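Local atomic coordinates of MccB protein (Escherichia coli, PDB entry 6OM4), a protein that adenylates the peptide precursor MccA, whose N-formyl group directs the reaction, in the biosynthesis of the Trojan horse antibiotic microcin C. Residues G127-V132 / V297-C302; K321-W326 / I332-M337. All blocks are in the same frame, centred on the assembly; numbering follows the deposited sequence.

In the fold
The chain starts with two small antiparallel sheets and several helices before it reaches the ThiF-family region, where both contacts lie. Contact 1 pairs helix 125-136 with helix 292-311, so it closes a loop of 164 residues that includes strands 141-146, 186-191, 208-211, 234-240 and 243-250. Contact 2 opens only after that loop is complete; the two are in series, neither nesting nor crossing. It closes a hairpin with five residues between its segments, at the end of the eight-stranded mixed sheet. Strand 321-326 is the next element after helix 292-311, and the contacts, with centres about 17 Å apart, meet where L301 CD1 packs 3.9 Å from I325 CD1.

Contact 1 (G127-V132 / V297-C302); sequences GNHVSV and VAAALC
H129 and V130 of helix 125-136 straddle A299 of helix 292-311, whose methyl group points at the opposing helix. A299 CB lies 3.3 Å from H129 CB, a tight approach for two carbons, and is oblique to the imidazole, so the root of the histidine bears the contact more than its ring does. The H129 side chain also touches N295 and N296, one turn earlier on the second helix. On V130 a single branch does the work. With CG1 anti to the backbone N (chi1 171°), CG2 is left beside that nitrogen and faces helix 292-311. It sits 4.0 Å from A299 CB, 3.6 Å from the carbonyl oxygen A299 O and 4.1 Å from C302 SG, bridging successive turns. The C302 thiol reaches it with SG anti to its own backbone N (chi1 177°). No hydrogen bond joins the segments; the small A299 side chain suits an axial separation of 8.3 Å at a crossing angle of -32°. V130, A299 and C302 are buried. G127 fits a GxGxxG pattern of Rossmann type, with backbone amides on the bound adenosine phosphoramidate, consistent with helix 125-136 being the first helix of a Rossmann-type nucleotide-binding fold, here backed by helix 292-311.

Contact 2 (K321-W326 / I332-M337); sequences KRIGIW and IHSQNM
R322 sends its CG anti to the backbone N (chi1 178°) and stays extended to NE, while Q335 turns CG beside its own backbone N (chi1 -64°); the two side chains thus run alongside each other in the same direction. R322 NH1 donates to Q335 OE1 at 2.9 Å. The oxygen lies at the guanidinium edge, in its plane, whereas the donor is tilted 27° from the amide's carbonyl plane. R322 NH1 and NH2 and Q335 NE2 also bond the backbone of the bound peptide, so the same two side chains serve both the cross-strand bond and the peptide. M337 crosses the arginine's aliphatic part, CE 3.7 Å from R322 CD. On the same face H333 CB rests 3.7 Å from W326 CZ3, and the indole packs on a modified side chain of the peptide. Across the sheet, I332 CG2 meets I323 CG2 at 3.7 Å and I332 CG1 meets I325 CG1 at 3.8 Å. Four backbone bonds fix the register through the hydrogen-bonded pairs R322-Q335 and G324-H333; G324 N to H333 O, 2.9 Å, is nearly straight. The arrangement is an antiparallel beta hairpin at the margin of the mixed sheet, with one face forming part of the peptide-binding site.

Contact 1 (G127-V132 / V297-C302)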
ATOM      1  N   GLY A 127       0.552  -8.995   8.708  1.00 14.73           N
ATOM      2  CA  GLY A 127       0.633  -7.958   9.719  1.00 15.46           C
ATOM      3  C   GLY A 127       2.056  -7.523  10.029  1.00 13.85           C
ATOM      4  O   GLY A 127       2.344  -6.332  10.238  1.00 14.59           O
ATOM      5  N   ASN A 128       2.985  -8.480  10.102  1.00 14.46           N
ATOM      6  CA  ASN A 128       4.365  -8.195  10.333  1.00 14.19           C
ATOM      7  C   ASN A 128       4.901  -7.223   9.266  1.00 14.21           C
ATOM      8  O   ASN A 128       5.534  -6.238   9.572  1.00 14.84           O
ATOM      9  CB  ASN A 128       5.238  -9.448  10.281  1.00 16.03           C
ATOM     10  CG  ASN A 128       5.512 -10.080  11.629  1.00 17.79           C
ATOM     11  OD1 ASN A 128       6.667 -10.170  12.042  1.00 16.16           O
ATOM     12  ND2 ASN A 128       4.485 -10.580  12.286  1.00 15.74           N
ATOM     13  N   HIS A 129       4.669  -7.549   8.004  1.00 13.63           N
ATOM     14  CA  HIS A 129       5.288  -6.827   6.932  1.00 13.05           C
ATOM     15  C   HIS A 129       4.640  -5.456   6.754  1.00 13.83           C
ATOM     16  O   HIS A 129       5.356  -4.483   6.525  1.00 14.76           O
ATOM     17  CB  HIS A 129       5.251  -7.626   5.634  1.00 13.60           C
ATOM     18  CG  HIS A 129       6.472  -8.472   5.485  1.00 14.85           C
ATOM     19  ND1 HIS A 129       6.600  -9.734   6.022  1.00 18.00           N
ATOM     20  CD2 HIS A 129       7.641  -8.192   4.910  1.00 15.11           C
ATOM     21  CE1 HIS A 129       7.810 -10.195   5.752  1.00 14.64           C
ATOM     22  NE2 HIS A 129       8.469  -9.268   5.083  1.00 17.85           N
ATOM     23  N   VAL A 130       3.323  -5.379   6.899  1.00 13.64           N
ATOM     24  CA  VAL A 130       2.639  -4.080   6.776  1.00 12.81           C
ATOM     25  C   VAL A 130       3.072  -3.165   7.922  1.00 13.11           C
ATOM     26  O   VAL A 130       3.395  -1.990   7.684  1.00 12.64           O
ATOM     27  CB  VAL A 130       1.099  -4.252   6.766  1.00 13.85           C
ATOM     28  CG1 VAL A 130       0.347  -2.921   6.857  1.00 15.20           C
ATOM     29  CG2 VAL A 130       0.662  -5.022   5.552  1.00 14.05           C
ATOM     30  N   SER A 131       3.009  -3.662   9.158  1.00 13.30           N
ATOM     31  CA  SER A 131       3.317  -2.815  10.324  1.00 14.07           C
ATOM     32  C   SER A 131       4.707  -2.165  10.216  1.00 15.32           C
ATOM     33  O   SER A 131       4.857  -0.992  10.559  1.00 13.97           O
ATOM     34  CB  SER A 131       3.126  -3.550  11.642  1.00 14.96           C
ATOM     35  OG  SER A 131       4.147  -4.513  11.860  1.00 14.82           O
ATOM     36  N   VAL A 132       5.739  -2.907   9.789  1.00 13.40           N
ATOM     37  CA  VAL A 132       7.061  -2.356   9.807  1.00 14.64           C
ATOM     38  C   VAL A 132       7.196  -1.312   8.687  1.00 14.77           C
ATOM     39  O   VAL A 132       7.877  -0.317   8.853  1.00 15.52           O
ATOM     40  CB  VAL A 132       8.154  -3.439   9.750  1.00 14.27           C
ATOM     41  CG1 VAL A 132       8.242  -4.156   8.391  1.00 15.52           C
ATOM     42  CG2 VAL A 132       9.474  -2.824  10.149  1.00 15.28           C
ATOM     43  N   VAL A 297       4.727  -9.859  -1.064  1.00 12.45           N
ATOM     44  CA  VAL A 297       4.165  -9.061  -2.167  1.00 12.98           C
ATOM     45  C   VAL A 297       2.834  -8.454  -1.737  1.00 13.62           C
ATOM     46  O   VAL A 297       2.553  -7.257  -1.952  1.00 12.09           O
ATOM     47  CB  VAL A 297       3.987  -9.923  -3.439  1.00 13.19           C
ATOM     48  CG1 VAL A 297       3.109  -9.244  -4.470  1.00 14.78           C
ATOM     49  CG2 VAL A 297       5.332 -10.290  -4.067  1.00 13.92           C
ATOM     50  N   ALA A 298       1.969  -9.296  -1.166  1.00 13.40           N
ATOM     51  CA  ALA A 298       0.649  -8.864  -0.750  1.00 13.74           C
ATOM     52  C   ALA A 298       0.754  -7.770   0.297  1.00 13.20           C
ATOM     53  O   ALA A 298       0.040  -6.720   0.247  1.00 13.22           O
ATOM     54  CB  ALA A 298      -0.162 -10.012  -0.210  1.00 14.44           C
ATOM     55  N   ALA A 299       1.597  -8.050   1.293  1.00 11.92           N
ATOM     56  CA  ALA A 299       1.809  -7.104   2.374  1.00 12.57           C
ATOM     57  C   ALA A 299       2.343  -5.774   1.834  1.00 12.46           C
ATOM     58  O   ALA A 299       1.874  -4.712   2.227  1.00 12.22           O
ATOM     59  CB  ALA A 299       2.736  -7.664   3.429  1.00 12.96           C
ATOM     60  N   ALA A 300       3.320  -5.825   0.931  1.00 12.27           N
ATOM     61  CA  ALA A 300       3.965  -4.624   0.412  1.00 13.09           C
ATOM     62  C   ALA A 300       2.933  -3.737  -0.285  1.00 13.02           C
ATOM     63  O   ALA A 300       2.850  -2.529  -0.013  1.00 12.65           O
ATOM     64  CB  ALA A 300       5.058  -4.984  -0.550  1.00 13.50           C
ATOM     65  N   LEU A 301       2.153  -4.329  -1.196  1.00 13.34           N
ATOM     66  CA  LEU A 301       1.232  -3.534  -1.946  1.00 14.03           C
ATOM     67  C   LEU A 301       0.068  -3.049  -1.068  1.00 14.38           C
ATOM     68  O   LEU A 301      -0.450  -1.931  -1.319  1.00 15.24           O
ATOM     69  CB  LEU A 301       0.765  -4.335  -3.158  1.00 15.36           C
ATOM     70  CG  LEU A 301       1.860  -4.521  -4.195  1.00 15.97           C
ATOM     71  CD1 LEU A 301       1.490  -5.589  -5.218  1.00 18.25           C
ATOM     72  CD2 LEU A 301       2.149  -3.167  -4.858  1.00 17.87           C
ATOM     73  N   CYS A 302      -0.299  -3.801  -0.028  1.00 14.12           N
ATOM     74  CA  CYS A 302      -1.267  -3.354   0.968  1.00 14.87           C
ATOM     75  C   CYS A 302      -0.741  -2.095   1.686  1.00 14.73           C
ATOM     76  O   CYS A 302      -1.440  -1.083   1.818  1.00 14.68           O
ATOM     77  CB  CYS A 302      -1.533  -4.498   1.953  1.00 16.07           C
ATOM     78  SG  CYS A 302      -2.654  -4.017   3.300  1.00 17.81           S
TER

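Contact 2 (K321-W326 / I332-M337)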
ATOM      1  N   LYS A 321     -11.336  -2.789  -6.105  1.00 14.93           N
ATOM      2  CA  LYS A 321     -10.636  -3.899  -6.765  1.00 16.24           C
ATOM      3  C   LYS A 321     -10.057  -4.859  -5.714  1.00 15.57           C
ATOM      4  O   LYS A 321      -9.540  -4.436  -4.721  1.00 16.36           O
ATOM      5  CB  LYS A 321      -9.515  -3.390  -7.684  1.00 17.40           C
ATOM      6  CG  LYS A 321     -10.012  -2.629  -8.912  1.00 20.11           C
ATOM      7  CD  LYS A 321      -8.937  -2.188  -9.847  1.00 23.12           C
ATOM      8  CE  LYS A 321      -9.482  -1.164 -10.820  1.00 27.68           C
ATOM      9  NZ  LYS A 321      -8.565  -1.019 -11.965  1.00 32.95           N
ATOM     10  N   ARG A 322     -10.132  -6.159  -5.989  1.00 15.15           N
ATOM     11  CA  ARG A 322      -9.393  -7.151  -5.232  1.00 15.85           C
ATOM     12  C   ARG A 322      -8.380  -7.724  -6.218  1.00 15.71           C
ATOM     13  O   ARG A 322      -8.830  -8.307  -7.222  1.00 15.45           O
ATOM     14  CB  ARG A 322     -10.337  -8.233  -4.727  1.00 17.14           C
ATOM     15  CG  ARG A 322      -9.688  -9.379  -3.959  1.00 17.25           C
ATOM     16  CD  ARG A 322     -10.744 -10.152  -3.186  1.00 17.49           C
ATOM     17  NE  ARG A 322     -10.225 -11.290  -2.416  1.00 17.95           N
ATOM     18  CZ  ARG A 322     -10.160 -12.546  -2.857  1.00 18.68           C
ATOM     19  NH1 ARG A 322     -10.674 -12.864  -4.036  1.00 15.83           N
ATOM     20  NH2 ARG A 322      -9.615 -13.482  -2.072  1.00 15.61           N
ATOM     21  N   ILE A 323      -7.075  -7.453  -5.986  1.00 15.27           N
ATOM     22  CA  ILE A 323      -6.041  -7.657  -6.973  1.00 13.02           C
ATOM     23  C   ILE A 323      -5.222  -8.911  -6.611  1.00 14.63           C
ATOM     24  O   ILE A 323      -4.780  -9.028  -5.490  1.00 15.28           O
ATOM     25  CB  ILE A 323      -5.144  -6.406  -7.086  1.00 14.54           C
ATOM     26  CG1 ILE A 323      -5.970  -5.164  -7.442  1.00 16.64           C
ATOM     27  CG2 ILE A 323      -3.995  -6.624  -8.057  1.00 16.35           C
ATOM     28  CD1 ILE A 323      -5.326  -3.841  -7.159  1.00 17.31           C
ATOM     29  N   GLY A 324      -5.059  -9.810  -7.571  1.00 12.03           N
ATOM     30  CA  GLY A 324      -4.208 -10.991  -7.415  1.00 13.43           C
ATOM     31  C   GLY A 324      -2.957 -10.864  -8.249  1.00 13.61           C
ATOM     32  O   GLY A 324      -3.018 -10.534  -9.462  1.00 15.67           O
ATOM     33  N   ILE A 325      -1.822 -11.271  -7.652  1.00 14.42           N
ATOM     34  CA  ILE A 325      -0.578 -11.400  -8.315  1.00 14.14           C
ATOM     35  C   ILE A 325      -0.135 -12.866  -8.205  1.00 14.52           C
ATOM     36  O   ILE A 325       0.079 -13.366  -7.099  1.00 15.34           O
ATOM     37  CB  ILE A 325       0.488 -10.464  -7.714  1.00 16.14           C
ATOM     38  CG1 ILE A 325       0.037  -9.007  -7.713  1.00 17.42           C
ATOM     39  CG2 ILE A 325       1.818 -10.653  -8.444  1.00 15.46           C
ATOM     40  CD1 ILE A 325      -0.672  -8.607  -6.452  1.00 23.78           C
ATOM     41  N   TRP A 326      -0.027 -13.539  -9.348  1.00 14.58           N
ATOM     42  CA  TRP A 326       0.334 -14.943  -9.404  1.00 15.40           C
ATOM     43  C   TRP A 326       1.821 -15.062  -9.102  1.00 15.22           C
ATOM     44  O   TRP A 326       2.577 -14.133  -9.376  1.00 15.50           O
ATOM     45  CB  TRP A 326      -0.050 -15.558 -10.763  1.00 15.52           C
ATOM     46  CG  TRP A 326      -1.466 -16.071 -10.896  1.00 15.13           C
ATOM     47  CD1 TRP A 326      -1.827 -17.348 -11.219  1.00 15.84           C
ATOM     48  CD2 TRP A 326      -2.713 -15.346 -10.796  1.00 15.95           C
ATOM     49  NE1 TRP A 326      -3.190 -17.475 -11.292  1.00 18.35           N
ATOM     50  CE2 TRP A 326      -3.762 -16.260 -11.035  1.00 17.74           C
ATOM     51  CE3 TRP A 326      -3.054 -14.024 -10.478  1.00 18.13           C
ATOM     52  CZ2 TRP A 326      -5.103 -15.892 -10.989  1.00 19.16           C
ATOM     53  CZ3 TRP A 326      -4.383 -13.658 -10.434  1.00 18.33           C
ATOM     54  CH2 TRP A 326      -5.390 -14.589 -10.662  1.00 19.74           C
ATOM     55  N   ILE A 332      -1.160 -10.402 -13.287  1.00 17.18           N
ATOM     56  CA  ILE A 332      -1.852  -9.604 -12.284  1.00 17.61           C
ATOM     57  C   ILE A 332      -3.264  -9.385 -12.809  1.00 18.27           C
ATOM     58  O   ILE A 332      -3.411  -8.932 -13.925  1.00 22.18           O
ATOM     59  CB  ILE A 332      -1.140  -8.273 -11.999  1.00 18.28           C
ATOM     60  CG1 ILE A 332       0.290  -8.497 -11.516  1.00 22.87           C
ATOM     61  CG2 ILE A 332      -1.954  -7.448 -11.026  1.00 19.62           C
ATOM     62  CD1 ILE A 332       0.984  -7.259 -11.007  1.00 24.63           C
ATOM     63  N   HIS A 333      -4.253  -9.756 -12.012  1.00 19.50           N
ATOM     64  CA  HIS A 333      -5.666  -9.728 -12.366  1.00 22.85           C
ATOM     65  C   HIS A 333      -6.481  -9.040 -11.264  1.00 22.30           C
ATOM     66  O   HIS A 333      -6.303  -9.349 -10.104  1.00 22.43           O
ATOM     67  CB  HIS A 333      -6.168 -11.164 -12.579  1.00 26.08           C
ATOM     68  CG  HIS A 333      -7.585 -11.204 -13.014  1.00 33.61           C
ATOM     69  ND1 HIS A 333      -8.631 -11.360 -12.116  1.00 38.91           N
ATOM     70  CD2 HIS A 333      -8.133 -11.002 -14.231  1.00 38.73           C
ATOM     71  CE1 HIS A 333      -9.773 -11.299 -12.776  1.00 44.23           C
ATOM     72  NE2 HIS A 333      -9.488 -11.077 -14.082  1.00 44.56           N
ATOM     73  N   SER A 334      -7.406  -8.144 -11.641  1.00 20.54           N
ATOM     74  CA  SER A 334      -8.271  -7.421 -10.690  1.00 23.36           C
ATOM     75  C   SER A 334      -9.683  -8.007 -10.775  1.00 22.51           C
ATOM     76  O   SER A 334     -10.207  -8.175 -11.882  1.00 25.91           O
ATOM     77  CB  SER A 334      -8.334  -5.923 -10.987  1.00 25.64           C
ATOM     78  OG  SER A 334      -7.030  -5.381 -11.070  1.00 35.62           O
ATOM     79  N   GLN A 335     -10.277  -8.314  -9.627  1.00 20.22           N
ATOM     80  CA  GLN A 335     -11.702  -8.574  -9.539  1.00 19.85           C
ATOM     81  C   GLN A 335     -12.388  -7.234  -9.261  1.00 21.00           C
ATOM     82  O   GLN A 335     -12.031  -6.516  -8.327  1.00 19.21           O
ATOM     83  CB  GLN A 335     -12.047  -9.566  -8.434  1.00 21.44           C
ATOM     84  CG  GLN A 335     -11.486 -10.964  -8.620  1.00 22.70           C
ATOM     85  CD  GLN A 335     -11.632 -11.785  -7.355  1.00 22.73           C
ATOM     86  OE1 GLN A 335     -11.744 -11.272  -6.244  1.00 21.76           O
ATOM     87  NE2 GLN A 335     -11.665 -13.098  -7.519  1.00 22.79           N
ATOM     88  N   ASN A 336     -13.414  -6.932 -10.044  1.00 19.83           N
ATOM     89  CA  ASN A 336     -14.138  -5.703  -9.914  1.00 22.17           C
ATOM     90  C   ASN A 336     -14.963  -5.758  -8.627  1.00 21.44           C
ATOM     91  O   ASN A 336     -15.801  -6.634  -8.475  1.00 22.08           O
ATOM     92  CB  ASN A 336     -14.975  -5.538 -11.177  1.00 25.44           C
ATOM     93  CG  ASN A 336     -15.792  -4.268 -11.218  1.00 31.53           C
ATOM     94  OD1 ASN A 336     -15.904  -3.551 -10.231  1.00 34.48           O
ATOM     95  ND2 ASN A 336     -16.384  -3.997 -12.370  1.00 31.98           N
ATOM     96  N   MET A 337     -14.711  -4.831  -7.698  1.00 19.97           N
ATOM     97  CA  MET A 337     -15.558  -4.647  -6.519  1.00 19.11           C
ATOM     98  C   MET A 337     -16.067  -3.193  -6.450  1.00 19.11           C
ATOM     99  O   MET A 337     -16.056  -2.552  -5.394  1.00 19.60           O
ATOM    100  CB  MET A 337     -14.794  -5.013  -5.246  1.00 20.69           C
ATOM    101  CG  MET A 337     -14.461  -6.508  -5.148  1.00 22.25           C
ATOM    102  SD  MET A 337     -13.935  -6.988  -3.508  1.00 22.91           S
ATOM    103  CE  MET A 337     -14.189  -8.755  -3.621  1.00 25.75           C
TER